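PDB 1FVP: Non-fluorescent flavoprotein from Photobacterium phosphoreum, which binds flavin mononucleotide carrying a covalently attached myristate, probably a product of the bioluminescence reaction, and belongs to the bacterial luciferase family. Local coordinates for residues N100-N111 / L187-V195. Numbering follows the deposited sequence.
With FMA (6-(3-tetradecanoic acid) flavine mononucleotide), chain D.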
ATOM      1  N   ASN A 100      20.740   1.397 -12.528  1.00 28.86           N
ATOM      2  CA  ASN A 100      20.932  -0.017 -12.169  1.00 27.98           C
ATOM      3  C   ASN A 100      22.224  -0.275 -11.406  1.00 28.71           C
ATOM      4  O   ASN A 100      22.341  -1.174 -10.564  1.00 28.41           O
ATOM      5  CB  ASN A 100      20.823  -0.818 -13.464  1.00 25.62           C
ATOM      6  CG  ASN A 100      20.500  -2.252 -13.118  1.00 24.91           C
ATOM      7  OD1 ASN A 100      19.328  -2.620 -13.074  1.00 24.38           O
ATOM      8  ND2 ASN A 100      21.573  -2.986 -12.871  1.00 25.09           N
ATOM      9  N   GLU A 101      23.239   0.502 -11.718  1.00 30.02           N
ATOM     10  CA  GLU A 101      24.556   0.399 -11.092  1.00 31.48           C
ATOM     11  C   GLU A 101      24.399   0.639  -9.593  1.00 32.17           C
ATOM     12  O   GLU A 101      24.465  -0.302  -8.798  1.00 32.43           O
ATOM     13  CB  GLU A 101      25.517   1.440 -11.641  1.00 32.60           C
ATOM     14  CG  GLU A 101      26.938   0.976 -11.952  1.00 34.35           C
ATOM     15  CD  GLU A 101      27.744   1.962 -12.762  1.00 34.86           C
ATOM     16  OE1 GLU A 101      27.990   3.084 -12.331  1.00 35.76           O
ATOM     17  OE2 GLU A 101      28.069   1.454 -13.858  1.00 34.34           O
ATOM     18  N   GLU A 102      24.182   1.894  -9.248  1.00 32.78           N
ATOM     19  CA  GLU A 102      23.994   2.363  -7.886  1.00 32.98           C
ATOM     20  C   GLU A 102      22.923   1.578  -7.148  1.00 32.31           C
ATOM     21  O   GLU A 102      23.082   1.269  -5.948  1.00 33.61           O
ATOM     22  CB  GLU A 102      23.603   3.833  -7.815  1.00 34.75           C
ATOM     23  CG  GLU A 102      23.191   4.369  -6.440  1.00 37.98           C
ATOM     24  CD  GLU A 102      22.815   5.824  -6.489  1.00 40.57           C
ATOM     25  OE1 GLU A 102      22.406   6.340  -7.526  1.00 42.20           O
ATOM     26  OE2 GLU A 102      22.949   6.451  -5.415  1.00 41.87           O
ATOM     27  N   ARG A 103      21.844   1.216  -7.794  1.00 30.90           N
ATOM     28  CA  ARG A 103      20.805   0.455  -7.072  1.00 29.45           C
ATOM     29  C   ARG A 103      21.348  -0.935  -6.787  1.00 29.23           C
ATOM     30  O   ARG A 103      20.715  -1.644  -5.976  1.00 30.24           O
ATOM     31  CB  ARG A 103      19.461   0.441  -7.770  1.00 28.11           C
ATOM     32  CG  ARG A 103      19.097  -0.770  -8.578  1.00 26.47           C
ATOM     33  CD  ARG A 103      17.686  -0.722  -9.023  1.00 26.19           C
ATOM     34  NE  ARG A 103      17.371   0.472  -9.791  1.00 25.07           N
ATOM     35  CZ  ARG A 103      16.689   0.358 -10.947  1.00 25.13           C
ATOM     36  NH1 ARG A 103      16.301  -0.794 -11.474  1.00 24.05           N
ATOM     37  NH2 ARG A 103      16.367   1.495 -11.590  1.00 25.17           N
ATOM     38  N   LEU A 104      22.447  -1.307  -7.413  1.00 28.72           N
ATOM     39  CA  LEU A 104      23.046  -2.643  -7.193  1.00 28.06           C
ATOM     40  C   LEU A 104      23.970  -2.586  -5.983  1.00 28.28           C
ATOM     41  O   LEU A 104      24.102  -3.586  -5.261  1.00 28.44           O
ATOM     42  CB  LEU A 104      23.652  -3.186  -8.462  1.00 27.14           C
ATOM     43  CG  LEU A 104      22.952  -4.383  -9.079  1.00 26.46           C
ATOM     44  CD1 LEU A 104      23.480  -4.659 -10.490  1.00 26.67           C
ATOM     45  CD2 LEU A 104      23.225  -5.553  -8.157  1.00 25.58           C
ATOM     46  N   LYS A 105      24.539  -1.416  -5.793  1.00 28.27           N
ATOM     47  CA  LYS A 105      25.394  -1.136  -4.647  1.00 29.18           C
ATOM     48  C   LYS A 105      24.574  -1.253  -3.352  1.00 29.80           C
ATOM     49  O   LYS A 105      25.174  -1.457  -2.269  1.00 31.16           O
ATOM     50  CB  LYS A 105      25.942   0.286  -4.679  1.00 28.93           C
ATOM     51  CG  LYS A 105      26.744   0.594  -5.938  1.00 29.50           C
ATOM     52  CD  LYS A 105      26.973   2.090  -6.092  1.00 29.64           C
ATOM     53  CE  LYS A 105      28.224   2.579  -5.390  1.00 29.70           C
ATOM     54  NZ  LYS A 105      28.845   3.669  -6.203  1.00 30.08           N
ATOM     55  N   LEU A 106      23.257  -1.128  -3.423  1.00 29.38           N
ATOM     56  CA  LEU A 106      22.394  -1.206  -2.237  1.00 28.83           C
ATOM     57  C   LEU A 106      21.963  -2.612  -1.892  1.00 29.04           C
ATOM     58  O   LEU A 106      21.796  -2.813  -0.659  1.00 30.19           O
ATOM     59  CB  LEU A 106      21.271  -0.175  -2.324  1.00 27.23           C
ATOM     60  CG  LEU A 106      21.770   1.241  -2.583  1.00 26.37           C
ATOM     61  CD1 LEU A 106      20.967   1.869  -3.698  1.00 26.88           C
ATOM     62  CD2 LEU A 106      21.592   2.057  -1.319  1.00 26.95           C
ATOM     63  N   LEU A 107      21.800  -3.549  -2.809  1.00 28.63           N
ATOM     64  CA  LEU A 107      21.416  -4.909  -2.354  1.00 28.16           C
ATOM     65  C   LEU A 107      22.733  -5.493  -1.798  1.00 28.48           C
ATOM     66  O   LEU A 107      22.769  -6.609  -1.256  1.00 29.08           O
ATOM     67  CB  LEU A 107      20.792  -5.790  -3.413  1.00 26.90           C
ATOM     68  CG  LEU A 107      21.658  -6.898  -3.995  1.00 26.06           C
ATOM     69  CD1 LEU A 107      20.845  -8.097  -4.453  1.00 26.79           C
ATOM     70  CD2 LEU A 107      22.459  -6.339  -5.151  1.00 25.25           C
ATOM     71  N   SER A 108      23.779  -4.700  -1.994  1.00 28.33           N
ATOM     72  CA  SER A 108      25.102  -5.144  -1.529  1.00 28.24           C
ATOM     73  C   SER A 108      25.224  -4.893  -0.047  1.00 27.77           C
ATOM     74  O   SER A 108      25.590  -5.845   0.668  1.00 27.84           O
ATOM     75  CB  SER A 108      26.245  -4.694  -2.398  1.00 28.94           C
ATOM     76  OG  SER A 108      26.409  -5.733  -3.378  1.00 29.93           O
ATOM     77  N   PHE A 109      24.897  -3.684   0.369  1.00 27.14           N
ATOM     78  CA  PHE A 109      24.997  -3.463   1.834  1.00 26.64           C
ATOM     79  C   PHE A 109      24.048  -4.528   2.428  1.00 26.42           C
ATOM     80  O   PHE A 109      24.420  -5.193   3.410  1.00 26.83           O
ATOM     81  CB  PHE A 109      24.679  -2.099   2.302  1.00 26.71           C
ATOM     82  CG  PHE A 109      25.642  -1.003   2.504  1.00 27.27           C
ATOM     83  CD1 PHE A 109      26.608  -0.696   1.555  1.00 27.82           C
ATOM     84  CD2 PHE A 109      25.529  -0.195   3.647  1.00 27.76           C
ATOM     85  CE1 PHE A 109      27.476   0.370   1.746  1.00 28.61           C
ATOM     86  CE2 PHE A 109      26.395   0.880   3.859  1.00 28.46           C
ATOM     87  CZ  PHE A 109      27.390   1.160   2.901  1.00 28.40           C
ATOM     88  N   TYR A 110      22.899  -4.668   1.786  1.00 25.70           N
ATOM     89  CA  TYR A 110      21.903  -5.631   2.294  1.00 25.85           C
ATOM     90  C   TYR A 110      22.393  -7.066   2.323  1.00 26.34           C
ATOM     91  O   TYR A 110      21.672  -7.999   2.736  1.00 26.68           O
ATOM     92  CB  TYR A 110      20.531  -5.512   1.645  1.00 24.12           C
ATOM     93  CG  TYR A 110      19.408  -6.291   2.295  1.00 22.29           C
ATOM     94  CD1 TYR A 110      19.163  -7.624   1.955  1.00 21.20           C
ATOM     95  CD2 TYR A 110      18.561  -5.681   3.216  1.00 21.61           C
ATOM     96  CE1 TYR A 110      18.146  -8.344   2.549  1.00 20.89           C
ATOM     97  CE2 TYR A 110      17.513  -6.389   3.792  1.00 21.44           C
ATOM     98  CZ  TYR A 110      17.306  -7.719   3.461  1.00 21.09           C
ATOM     99  OH  TYR A 110      16.262  -8.390   4.037  1.00 21.22           O
ATOM    100  N   ASN A 111      23.626  -7.312   1.927  1.00 26.48           N
ATOM    101  CA  ASN A 111      24.059  -8.743   2.019  1.00 26.60           C
ATOM    102  C   ASN A 111      25.102  -8.744   3.125  1.00 26.96           C
ATOM    103  O   ASN A 111      25.256  -9.728   3.844  1.00 27.00           O
ATOM    104  CB  ASN A 111      24.375  -9.236   0.629  1.00 26.32           C
ATOM    105  CG  ASN A 111      23.064  -9.633  -0.044  1.00 25.51           C
ATOM    106  OD1 ASN A 111      22.024  -9.486   0.616  1.00 24.78           O
ATOM    107  ND2 ASN A 111      23.207 -10.099  -1.273  1.00 25.75           N
ATOM    108  N   LEU A 187      18.527  -8.946 -16.186  1.00 31.75           N
ATOM    109  CA  LEU A 187      18.716  -8.035 -15.076  1.00 30.35           C
ATOM    110  C   LEU A 187      18.419  -8.761 -13.760  1.00 30.35           C
ATOM    111  O   LEU A 187      19.109  -8.498 -12.750  1.00 30.28           O
ATOM    112  CB  LEU A 187      17.856  -6.770 -15.234  1.00 28.54           C
ATOM    113  CG  LEU A 187      18.135  -5.731 -14.143  1.00 27.61           C
ATOM    114  CD1 LEU A 187      19.615  -5.372 -14.085  1.00 26.08           C
ATOM    115  CD2 LEU A 187      17.306  -4.488 -14.397  1.00 27.31           C
ATOM    116  N   ALA A 188      17.404  -9.630 -13.842  1.00 29.54           N
ATOM    117  CA  ALA A 188      17.025 -10.400 -12.638  1.00 28.58           C
ATOM    118  C   ALA A 188      18.386 -10.855 -12.074  1.00 28.31           C
ATOM    119  O   ALA A 188      18.700 -10.609 -10.911  1.00 28.19           O
ATOM    120  CB  ALA A 188      16.110 -11.556 -12.930  1.00 28.34           C
ATOM    121  N   GLY A 189      19.144 -11.418 -12.996  1.00 27.91           N
ATOM    122  CA  GLY A 189      20.478 -11.951 -12.837  1.00 27.22           C
ATOM    123  C   GLY A 189      21.434 -11.079 -12.046  1.00 27.08           C
ATOM    124  O   GLY A 189      22.025 -11.561 -11.046  1.00 27.54           O
ATOM    125  N   LYS A 190      21.587  -9.827 -12.457  1.00 26.26           N
ATOM    126  CA  LYS A 190      22.496  -8.901 -11.785  1.00 25.61           C
ATOM    127  C   LYS A 190      22.080  -8.682 -10.329  1.00 25.19           C
ATOM    128  O   LYS A 190      22.801  -8.010  -9.592  1.00 24.60           O
ATOM    129  CB  LYS A 190      22.608  -7.544 -12.444  1.00 26.61           C
ATOM    130  CG  LYS A 190      22.393  -7.341 -13.915  1.00 26.62           C
ATOM    131  CD  LYS A 190      23.569  -7.734 -14.786  1.00 26.89           C
ATOM    132  CE  LYS A 190      23.330  -9.128 -15.357  1.00 27.77           C
ATOM    133  NZ  LYS A 190      24.581  -9.654 -15.979  1.00 28.75           N
ATOM    134  N   PHE A 191      20.934  -9.180  -9.957  1.00 25.30           N
ATOM    135  CA  PHE A 191      20.286  -9.129  -8.649  1.00 24.82           C
ATOM    136  C   PHE A 191      20.241 -10.563  -8.100  1.00 25.85           C
ATOM    137  O   PHE A 191      19.261 -11.007  -7.464  1.00 26.33           O
ATOM    138  CB  PHE A 191      18.870  -8.528  -8.697  1.00 22.33           C
ATOM    139  CG  PHE A 191      18.858  -7.030  -8.689  1.00 20.80           C
ATOM    140  CD1 PHE A 191      19.035  -6.337  -7.506  1.00 20.54           C
ATOM    141  CD2 PHE A 191      18.707  -6.306  -9.862  1.00 20.30           C
ATOM    142  CE1 PHE A 191      19.064  -4.952  -7.456  1.00 19.96           C
ATOM    143  CE2 PHE A 191      18.729  -4.915  -9.846  1.00 20.11           C
ATOM    144  CZ  PHE A 191      18.907  -4.239  -8.628  1.00 19.85           C
ATOM    145  N   ASP A 192      21.300 -11.296  -8.394  1.00 26.42           N
ATOM    146  CA  ASP A 192      21.433 -12.696  -7.976  1.00 27.33           C
ATOM    147  C   ASP A 192      20.088 -13.408  -8.198  1.00 26.96           C
ATOM    148  O   ASP A 192      19.839 -14.436  -7.527  1.00 27.47           O
ATOM    149  CB  ASP A 192      21.902 -12.887  -6.541  1.00 29.15           C
ATOM    150  CG  ASP A 192      22.957 -11.947  -6.019  1.00 30.84           C
ATOM    151  OD1 ASP A 192      24.158 -12.039  -6.342  1.00 31.12           O
ATOM    152  OD2 ASP A 192      22.522 -11.077  -5.219  1.00 32.23           O
ATOM    153  N   ASN A 193      19.286 -12.895  -9.098  1.00 26.14           N
ATOM    154  CA  ASN A 193      17.982 -13.524  -9.367  1.00 25.90           C
ATOM    155  C   ASN A 193      17.103 -13.560  -8.118  1.00 25.36           C
ATOM    156  O   ASN A 193      16.369 -14.552  -7.945  1.00 25.01           O
ATOM    157  CB  ASN A 193      18.246 -14.914  -9.947  1.00 26.66           C
ATOM    158  CG  ASN A 193      18.016 -14.994 -11.439  1.00 27.66           C
ATOM    159  OD1 ASN A 193      17.568 -16.060 -11.892  1.00 28.29           O
ATOM    160  ND2 ASN A 193      18.272 -13.939 -12.204  1.00 27.39           N
ATOM    161  N   THR A 194      17.161 -12.512  -7.315  1.00 24.86           N
ATOM    162  CA  THR A 194      16.379 -12.420  -6.080  1.00 24.48           C
ATOM    163  C   THR A 194      15.294 -11.355  -6.079  1.00 24.62           C
ATOM    164  O   THR A 194      14.974 -10.826  -4.957  1.00 25.79           O
ATOM    165  CB  THR A 194      17.342 -12.198  -4.837  1.00 24.35           C
ATOM    166  OG1 THR A 194      17.835 -10.819  -4.834  1.00 23.58           O
ATOM    167  CG2 THR A 194      18.495 -13.208  -4.828  1.00 25.11           C
ATOM    168  N   VAL A 195      14.716 -11.030  -7.242  1.00 22.79           N
ATOM    169  CA  VAL A 195      13.685  -9.972  -7.202  1.00 20.55           C
ATOM    170  C   VAL A 195      12.436 -10.397  -7.963  1.00 20.13           C
ATOM    171  O   VAL A 195      12.550 -11.265  -8.821  1.00 20.55           O
ATOM    172  CB  VAL A 195      14.254  -8.683  -7.810  1.00 19.74           C
ATOM    173  CG1 VAL A 195      15.300  -7.989  -6.978  1.00 19.63           C
ATOM    174  CG2 VAL A 195      14.732  -9.003  -9.221  1.00 19.75           C
TER
HETATM  175  N1  FMA D 233      14.366 -18.093 -14.006  1.00 60.48           N
HETATM  176  C2  FMA D 233      13.588 -18.392 -12.965  1.00 60.72           C
HETATM  177  O2  FMA D 233      13.885 -18.894 -11.947  1.00 61.31           O
HETATM  178  N3  FMA D 233      12.168 -18.076 -13.029  1.00 60.32           N
HETATM  179  C4  FMA D 233      11.635 -17.494 -14.121  1.00 60.08           C
HETATM  180  O4  FMA D 233      10.447 -17.256 -14.131  1.00 60.17           O
HETATM  181  C4A FMA D 233      12.486 -17.187 -15.229  1.00 59.98           C
HETATM  182  N5  FMA D 233      12.072 -16.625 -16.336  1.00 59.61           N
HETATM  183  C5A FMA D 233      12.819 -16.317 -17.408  1.00 59.09           C
HETATM  184  C6  FMA D 233      12.289 -15.716 -18.546  1.00 58.14           C
HETATM  185  C7  FMA D 233      13.137 -15.439 -19.589  1.00 58.58           C
HETATM  186  C7M FMA D 233      12.661 -14.757 -20.920  1.00 58.82           C
HETATM  187  C8  FMA D 233      14.543 -15.763 -19.530  1.00 58.87           C
HETATM  188  C8M FMA D 233      15.502 -15.484 -20.642  1.00 58.53           C
HETATM  189  C9  FMA D 233      15.032 -16.362 -18.389  1.00 59.24           C
HETATM  190  C9A FMA D 233      14.244 -16.652 -17.314  1.00 59.43           C
HETATM  191  N10 FMA D 233      14.678 -17.245 -16.135  1.00 59.88           N
HETATM  192  C10 FMA D 233      13.921 -17.550 -15.083  1.00 60.07           C
HETATM  193  C1B FMA D 233      16.156 -17.610 -15.983  1.00 60.34           C
HETATM  194  C2B FMA D 233      16.687 -17.610 -14.485  1.00 61.21           C
HETATM  195  O2B FMA D 233      17.839 -16.794 -14.602  1.00 61.05           O
HETATM  196  C3B FMA D 233      16.980 -19.029 -14.056  1.00 62.19           C
HETATM  197  O3' FMA D 233      16.278 -19.949 -14.830  1.00 62.26           O
HETATM  198  C4B FMA D 233      16.727 -19.340 -12.577  1.00 63.13           C
HETATM  199  O4' FMA D 233      17.515 -18.444 -11.713  1.00 62.91           O
HETATM  200  C5B FMA D 233      17.138 -20.802 -12.247  1.00 64.30           C
HETATM  201  O5' FMA D 233      18.206 -20.701 -11.130  1.00 65.69           O
HETATM  202  P   FMA D 233      19.632 -21.382 -11.074  1.00 66.69           P
HETATM  203  O1P FMA D 233      19.209 -22.887 -10.947  1.00 66.42           O
HETATM  204  O2P FMA D 233      20.309 -21.097 -12.324  1.00 66.35           O
HETATM  205  O3P FMA D 233      20.341 -20.799 -10.042  1.00 66.81           O
HETATM  206  C1' FMA D 233       8.842 -16.551 -19.479  0.92 56.81           C
HETATM  207  O1' FMA D 233       9.230 -16.125 -20.633  0.84 56.91           O
HETATM  208  O2' FMA D 233       7.891 -17.337 -19.421  0.69 56.83           O
HETATM  209  C2' FMA D 233       9.957 -16.623 -18.488  0.94 56.80           C
HETATM  210  C3' FMA D 233      10.856 -15.381 -18.541  0.98 56.83           C
HETATM  211  C4' FMA D 233      10.398 -14.427 -17.480  1.00 55.71           C
HETATM  212  C5' FMA D 233       9.430 -13.320 -17.823  1.00 54.27           C
HETATM  213  C6' FMA D 233       9.812 -11.985 -17.234  1.00 52.90           C
HETATM  214  C7' FMA D 233       8.610 -11.079 -17.004  1.00 51.63           C
HETATM  215  C8' FMA D 233       8.591  -9.811 -17.746  1.00 50.39           C
HETATM  216  C9' FMA D 233       9.171  -8.556 -17.115  1.00 49.40           C
HETATM  217  C11 FMA D 233       9.418  -7.451 -18.096  1.00 48.72           C
HETATM  218  C12 FMA D 233       8.500  -7.163 -19.226  1.00 48.26           C
HETATM  219  C13 FMA D 233       8.738  -5.972 -20.094  1.00 47.59           C
HETATM  220  C14 FMA D 233       7.743  -5.707 -21.178  1.00 47.07           C
HETATM  221  C15 FMA D 233       7.302  -6.919 -21.948  1.00 46.97           C
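Phe191 pushes its ring against helix 100-116, where side chains from successive turns receive it; with CG beside the backbone N and opposite the carbonyl carbon (chi1 -82°), the ring reaches across to the helix. Leu104 lies over one face in a CH-pi contact, its CG 4.3 Å from the centroid of the Phe191 ring and 18° off the ring normal. Arg103 meets the rim instead: its CG sits in the ring plane, 3.5 Å from Phe191 CZ, and the two side chains run at about a right angle to each other. Farther along, Leu107 CD1 reaches the edge at Phe191 CD1, 4.0 Å away. Flanking this apolar centre, Asn100 and Leu187 approach from opposite directions, the amide OD1 ending beside the two methyls, and Leu104 CD1 packs on Lys190 CB at 3.6 Å. Near the C-terminal end of helix 178-190 the backbone fits a Schellman motif, with Asp192, at positive phi, as C-prime residue; a type I' turn from Phe191 to Thr194 then leads into strand 195-199 of the mixed sheet. Within that turn Phe191 O accepts two bonds, from Thr194 N and, at 3.0 Å, from Thr194 OG1, the donors arriving from opposite faces of the carbonyl plane. Phe94 of strand 92-94 also meets the Phe191 ring and touches Arg103 and Leu107, tying the helix to the sheet. The same turn carries Asn193, whose OD1 accepts a 2.8 Å hydrogen bond from the flavin ligand's ribityl O2B.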